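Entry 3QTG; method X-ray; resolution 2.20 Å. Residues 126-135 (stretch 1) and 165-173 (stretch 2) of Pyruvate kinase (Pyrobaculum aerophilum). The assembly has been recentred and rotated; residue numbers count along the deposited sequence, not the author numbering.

Stretch 1 (126-135) VEQNDVILML
Stretch 2, residues 165-173: KAIVVEGKD

Two antiparallel strands, Val131 to Met134 and the segment around Ile167 to Val169, run with their axes at 152° and 4.6 Å apart at closest approach. Leu133 pairs with Val168 and fixes the register: Leu133 N donates to Val168 O (2.7 Å) and Val168 N to Leu133 O (3.1 Å). Ile132 faces Val169 without such bonds, CA to CA 4.6 Å.

Leu133, the most covered residue, is extended (phi/psi -117/127) with chi1 m and chi2 t. Its CD1 lies 4.4 Å from Val168 CG1 and 4.0 Å from Glu170 CB, so its apolar end contacts aliphatic parts of both. On the other face, Ile132 CG2 meets Ile167 CG2 at 3.7 Å, branched side chains suited to strands and a buried apolar layer.

Glu170 (phi/psi -48/116; chi t, t, 73°) donates from N to Val131 O at 2.9 Å. Its aliphatic stem packs on Leu133, OE1 lies 3.6 Å from Val131 CB, and OE2 is bonded elsewhere in the structure. In the type II turn Val169 to Lys172, Gly171 takes phi/psi 76/10, which favours glycine. The O of water 1 donates to Glu170 O (2.7 Å) and Asp130 OD1 (2.9 Å) and accepts from Val131 N (3.0 Å).

Lys172 (chi m, m, t, p) places NZ beside the type II turn Glu127 to Asp130, in salt bridges with Glu127 OE1 and Asp130 OD2, each 2.7 Å, one cation answering two carboxylates. Asp130 OD2 also accepts from Glu127 N at 2.8 Å.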

ATOM      1  N   VAL A 126     -30.483 -38.459 -10.310  1.00 45.49           N
ATOM      2  CA  VAL A 126     -31.372 -38.463  -9.151  1.00 45.69           C
ATOM      3  C   VAL A 126     -30.951 -39.457  -8.059  1.00 46.62           C
ATOM      4  O   VAL A 126     -30.663 -40.633  -8.336  1.00 46.53           O
ATOM      5  CB  VAL A 126     -32.876 -38.704  -9.560  1.00 45.89           C
ATOM      6  CG1 VAL A 126     -33.758 -38.926  -8.326  1.00 45.90           C
ATOM      7  CG2 VAL A 126     -33.422 -37.536 -10.386  1.00 43.20           C
ATOM      8  N   GLU A 127     -30.926 -38.959  -6.820  1.00 46.85           N
ATOM      9  CA  GLU A 127     -30.720 -39.774  -5.621  1.00 48.64           C
ATOM     10  C   GLU A 127     -31.885 -39.562  -4.656  1.00 47.16           C
ATOM     11  O   GLU A 127     -32.639 -38.587  -4.767  1.00 45.66           O
ATOM     12  CB  GLU A 127     -29.416 -39.378  -4.908  1.00 48.61           C
ATOM     13  CG  GLU A 127     -28.167 -39.506  -5.750  1.00 52.38           C
ATOM     14  CD  GLU A 127     -26.949 -38.901  -5.061  1.00 53.60           C
ATOM     15  OE1 GLU A 127     -26.873 -37.651  -4.928  1.00 57.70           O
ATOM     16  OE2 GLU A 127     -26.062 -39.692  -4.639  1.00 61.20           O
ATOM     17  N   GLN A 128     -31.999 -40.461  -3.687  1.00 47.71           N
ATOM     18  CA  GLN A 128     -32.949 -40.292  -2.588  1.00 48.04           C
ATOM     19  C   GLN A 128     -32.776 -38.957  -1.869  1.00 47.23           C
ATOM     20  O   GLN A 128     -31.658 -38.537  -1.590  1.00 47.69           O
ATOM     21  CB  GLN A 128     -32.810 -41.425  -1.592  1.00 49.18           C
ATOM     22  CG  GLN A 128     -34.105 -41.706  -0.870  1.00 51.94           C
ATOM     23  CD  GLN A 128     -33.976 -42.846   0.083  1.00 56.32           C
ATOM     24  OE1 GLN A 128     -33.489 -43.918  -0.275  1.00 59.01           O
ATOM     25  NE2 GLN A 128     -34.399 -42.624   1.325  1.00 58.14           N
ATOM     26  N   ASN A 129     -33.903 -38.307  -1.586  1.00 46.41           N
ATOM     27  CA  ASN A 129     -33.976 -36.969  -0.958  1.00 45.86           C
ATOM     28  C   ASN A 129     -33.721 -35.781  -1.877  1.00 44.50           C
ATOM     29  O   ASN A 129     -33.808 -34.646  -1.424  1.00 43.71           O
ATOM     30  CB  ASN A 129     -33.130 -36.854   0.327  1.00 46.67           C
ATOM     31  CG  ASN A 129     -33.501 -37.901   1.356  1.00 48.90           C
ATOM     32  OD1 ASN A 129     -32.674 -38.745   1.725  1.00 52.61           O
ATOM     33  ND2 ASN A 129     -34.758 -37.880   1.801  1.00 48.72           N
ATOM     34  N   ASP A 130     -33.447 -36.035  -3.158  1.00 43.11           N
ATOM     35  CA  ASP A 130     -33.402 -34.957  -4.145  1.00 41.81           C
ATOM     36  C   ASP A 130     -34.800 -34.443  -4.363  1.00 40.70           C
ATOM     37  O   ASP A 130     -35.766 -35.180  -4.147  1.00 40.67           O
ATOM     38  CB  ASP A 130     -32.868 -35.442  -5.497  1.00 42.06           C
ATOM     39  CG  ASP A 130     -31.361 -35.400  -5.581  1.00 43.75           C
ATOM     40  OD1 ASP A 130     -30.738 -34.566  -4.872  1.00 47.38           O
ATOM     41  OD2 ASP A 130     -30.802 -36.201  -6.359  1.00 42.42           O
ATOM     42  N   VAL A 131     -34.896 -33.204  -4.832  1.00 38.90           N
ATOM     43  CA  VAL A 131     -36.173 -32.571  -5.148  1.00 37.84           C
ATOM     44  C   VAL A 131     -36.285 -32.331  -6.667  1.00 38.00           C
ATOM     45  O   VAL A 131     -35.396 -31.731  -7.297  1.00 37.33           O
ATOM     46  CB  VAL A 131     -36.347 -31.244  -4.388  1.00 37.53           C
ATOM     47  CG1 VAL A 131     -37.653 -30.553  -4.769  1.00 36.15           C
ATOM     48  CG2 VAL A 131     -36.233 -31.476  -2.836  1.00 37.36           C
ATOM     49  N   ILE A 132     -37.385 -32.818  -7.231  1.00 37.89           N
ATOM     50  CA  ILE A 132     -37.652 -32.736  -8.646  1.00 37.96           C
ATOM     51  C   ILE A 132     -38.556 -31.529  -8.886  1.00 38.57           C
ATOM     52  O   ILE A 132     -39.532 -31.345  -8.175  1.00 39.14           O
ATOM     53  CB  ILE A 132     -38.329 -34.034  -9.131  1.00 37.69           C
ATOM     54  CG1 ILE A 132     -37.326 -35.196  -9.103  1.00 37.64           C
ATOM     55  CG2 ILE A 132     -38.938 -33.852 -10.529  1.00 36.01           C
ATOM     56  CD1 ILE A 132     -38.016 -36.514  -9.103  1.00 38.82           C
ATOM     57  N   LEU A 133     -38.230 -30.720  -9.884  1.00 39.29           N
ATOM     58  CA  LEU A 133     -38.958 -29.478 -10.138  1.00 41.21           C
ATOM     59  C   LEU A 133     -39.649 -29.480 -11.485  1.00 42.50           C
ATOM     60  O   LEU A 133     -39.029 -29.680 -12.518  1.00 41.98           O
ATOM     61  CB  LEU A 133     -38.014 -28.267 -10.076  1.00 40.53           C
ATOM     62  CG  LEU A 133     -37.184 -28.072  -8.809  1.00 40.82           C
ATOM     63  CD1 LEU A 133     -36.124 -26.975  -9.059  1.00 38.03           C
ATOM     64  CD2 LEU A 133     -38.128 -27.720  -7.655  1.00 37.92           C
ATOM     65  N   MET A 134     -40.936 -29.200 -11.450  1.00 45.14           N
ATOM     66  CA  MET A 134     -41.765 -29.196 -12.621  1.00 48.71           C
ATOM     67  C   MET A 134     -42.606 -27.945 -12.546  1.00 50.70           C
ATOM     68  O   MET A 134     -42.792 -27.382 -11.467  1.00 51.01           O
ATOM     69  CB  MET A 134     -42.671 -30.419 -12.607  1.00 48.31           C
ATOM     70  CG  MET A 134     -41.910 -31.709 -12.319  1.00 49.61           C
ATOM     71  SD  MET A 134     -42.405 -33.037 -13.392  1.00 50.75           S
ATOM     72  CE  MET A 134     -43.248 -34.053 -12.218  1.00 48.03           C
ATOM     73  N   LEU A 135     -43.131 -27.521 -13.684  1.00 53.42           N
ATOM     74  CA  LEU A 135     -43.996 -26.355 -13.726  1.00 56.09           C
ATOM     75  C   LEU A 135     -43.175 -25.141 -13.261  1.00 57.59           C
ATOM     76  O   LEU A 135     -43.609 -24.366 -12.407  1.00 58.50           O
ATOM     77  CB  LEU A 135     -45.254 -26.607 -12.867  1.00 56.01           C
ATOM     78  CG  LEU A 135     -46.416 -27.447 -13.447  1.00 56.57           C
ATOM     79  CD1 LEU A 135     -46.000 -28.492 -14.488  1.00 56.95           C
ATOM     80  CD2 LEU A 135     -47.287 -28.087 -12.356  1.00 56.25           C
ATOM     81  N   LYS A 165     -43.622 -31.021 -20.852  1.00 45.65           N
ATOM     82  CA  LYS A 165     -43.146 -30.074 -19.813  1.00 45.26           C
ATOM     83  C   LYS A 165     -41.748 -30.463 -19.332  1.00 43.83           C
ATOM     84  O   LYS A 165     -41.457 -31.647 -19.161  1.00 43.50           O
ATOM     85  CB  LYS A 165     -44.090 -30.025 -18.599  1.00 45.46           C
ATOM     86  CG  LYS A 165     -45.562 -29.646 -18.872  1.00 49.47           C
ATOM     87  CD  LYS A 165     -45.773 -28.141 -19.093  1.00 53.35           C
ATOM     88  CE  LYS A 165     -47.237 -27.751 -18.795  1.00 56.61           C
ATOM     89  NZ  LYS A 165     -47.477 -26.276 -18.620  1.00 57.77           N
ATOM     90  N   ALA A 166     -40.920 -29.457 -19.057  1.00 41.48           N
ATOM     91  CA  ALA A 166     -39.543 -29.629 -18.609  1.00 40.46           C
ATOM     92  C   ALA A 166     -39.375 -30.070 -17.133  1.00 39.75           C
ATOM     93  O   ALA A 166     -40.210 -29.773 -16.275  1.00 39.75           O
ATOM     94  CB  ALA A 166     -38.764 -28.333 -18.858  1.00 40.16           C
ATOM     95  N   ILE A 167     -38.276 -30.765 -16.847  1.00 38.70           N
ATOM     96  CA  ILE A 167     -38.043 -31.359 -15.528  1.00 38.06           C
ATOM     97  C   ILE A 167     -36.619 -31.045 -15.144  1.00 37.67           C
ATOM     98  O   ILE A 167     -35.689 -31.254 -15.922  1.00 37.37           O
ATOM     99  CB  ILE A 167     -38.236 -32.914 -15.522  1.00 38.74           C
ATOM    100  CG1 ILE A 167     -39.530 -33.341 -16.210  1.00 38.09           C
ATOM    101  CG2 ILE A 167     -38.209 -33.489 -14.109  1.00 37.77           C
ATOM    102  CD1 ILE A 167     -39.529 -34.849 -16.587  1.00 38.45           C
ATOM    103  N   VAL A 168     -36.460 -30.504 -13.944  1.00 37.79           N
ATOM    104  CA  VAL A 168     -35.153 -30.119 -13.420  1.00 37.03           C
ATOM    105  C   VAL A 168     -34.991 -30.767 -12.043  1.00 36.86           C
ATOM    106  O   VAL A 168     -35.970 -30.943 -11.341  1.00 36.21           O
ATOM    107  CB  VAL A 168     -35.033 -28.564 -13.377  1.00 37.51           C
ATOM    108  CG1 VAL A 168     -33.804 -28.100 -12.569  1.00 37.65           C
ATOM    109  CG2 VAL A 168     -34.998 -28.001 -14.820  1.00 36.53           C
ATOM    110  N   VAL A 169     -33.771 -31.177 -11.697  1.00 36.78           N
ATOM    111  CA  VAL A 169     -33.494 -31.720 -10.378  1.00 37.16           C
ATOM    112  C   VAL A 169     -32.741 -30.623  -9.606  1.00 37.94           C
ATOM    113  O   VAL A 169     -31.637 -30.241  -9.990  1.00 37.51           O
ATOM    114  CB  VAL A 169     -32.670 -33.049 -10.444  1.00 37.78           C
ATOM    115  CG1 VAL A 169     -32.478 -33.654  -9.046  1.00 37.17           C
ATOM    116  CG2 VAL A 169     -33.362 -34.096 -11.362  1.00 37.54           C
ATOM    117  N   GLU A 170     -33.373 -30.104  -8.551  1.00 38.59           N
ATOM    118  CA  GLU A 170     -32.807 -29.045  -7.699  1.00 39.66           C
ATOM    119  C   GLU A 170     -31.371 -29.342  -7.280  1.00 39.64           C
ATOM    120  O   GLU A 170     -31.118 -30.327  -6.587  1.00 40.45           O
ATOM    121  CB  GLU A 170     -33.687 -28.879  -6.464  1.00 39.88           C
ATOM    122  CG  GLU A 170     -33.344 -27.698  -5.562  1.00 44.05           C
ATOM    123  CD  GLU A 170     -34.310 -27.604  -4.403  1.00 47.29           C
ATOM    124  OE1 GLU A 170     -34.203 -28.452  -3.495  1.00 49.09           O
ATOM    125  OE2 GLU A 170     -35.185 -26.707  -4.413  1.00 48.75           O
ATOM    126  N   GLY A 171     -30.431 -28.500  -7.721  1.00 39.93           N
ATOM    127  CA  GLY A 171     -29.010 -28.644  -7.380  1.00 40.17           C
ATOM    128  C   GLY A 171     -28.232 -29.740  -8.093  1.00 41.38           C
ATOM    129  O   GLY A 171     -27.089 -30.023  -7.718  1.00 41.70           O
ATOM    130  N   LYS A 172     -28.836 -30.363  -9.113  1.00 41.52           N
ATOM    131  CA  LYS A 172     -28.169 -31.404  -9.905  1.00 42.67           C
ATOM    132  C   LYS A 172     -28.097 -31.020 -11.367  1.00 42.87           C
ATOM    133  O   LYS A 172     -29.020 -30.427 -11.907  1.00 43.47           O
ATOM    134  CB  LYS A 172     -28.871 -32.772  -9.789  1.00 42.48           C
ATOM    135  CG  LYS A 172     -28.907 -33.386  -8.404  1.00 43.81           C
ATOM    136  CD  LYS A 172     -27.553 -33.895  -7.958  1.00 46.17           C
ATOM    137  CE  LYS A 172     -27.640 -34.468  -6.556  1.00 48.19           C
ATOM    138  NZ  LYS A 172     -28.130 -35.882  -6.574  1.00 50.27           N
ATOM    139  N   ASP A 173     -26.986 -31.368 -11.997  1.00 43.97           N
ATOM    140  CA  ASP A 173     -26.799 -31.188 -13.427  1.00 44.79           C
ATOM    141  C   ASP A 173     -27.024 -32.493 -14.182  1.00 45.45           C
ATOM    142  O   ASP A 173     -26.649 -33.567 -13.709  1.00 46.31           O
ATOM    143  CB  ASP A 173     -25.375 -30.716 -13.707  1.00 44.98           C
ATOM    144  CG  ASP A 173     -25.112 -29.319 -13.195  1.00 45.22           C
ATOM    145  OD1 ASP A 173     -24.663 -28.488 -14.021  1.00 47.72           O
ATOM    146  OD2 ASP A 173     -25.355 -29.052 -11.990  1.00 42.90           O
TER
HETATM  147  O   HOH W   1     -32.180 -32.021  -4.771  1.00 42.01           O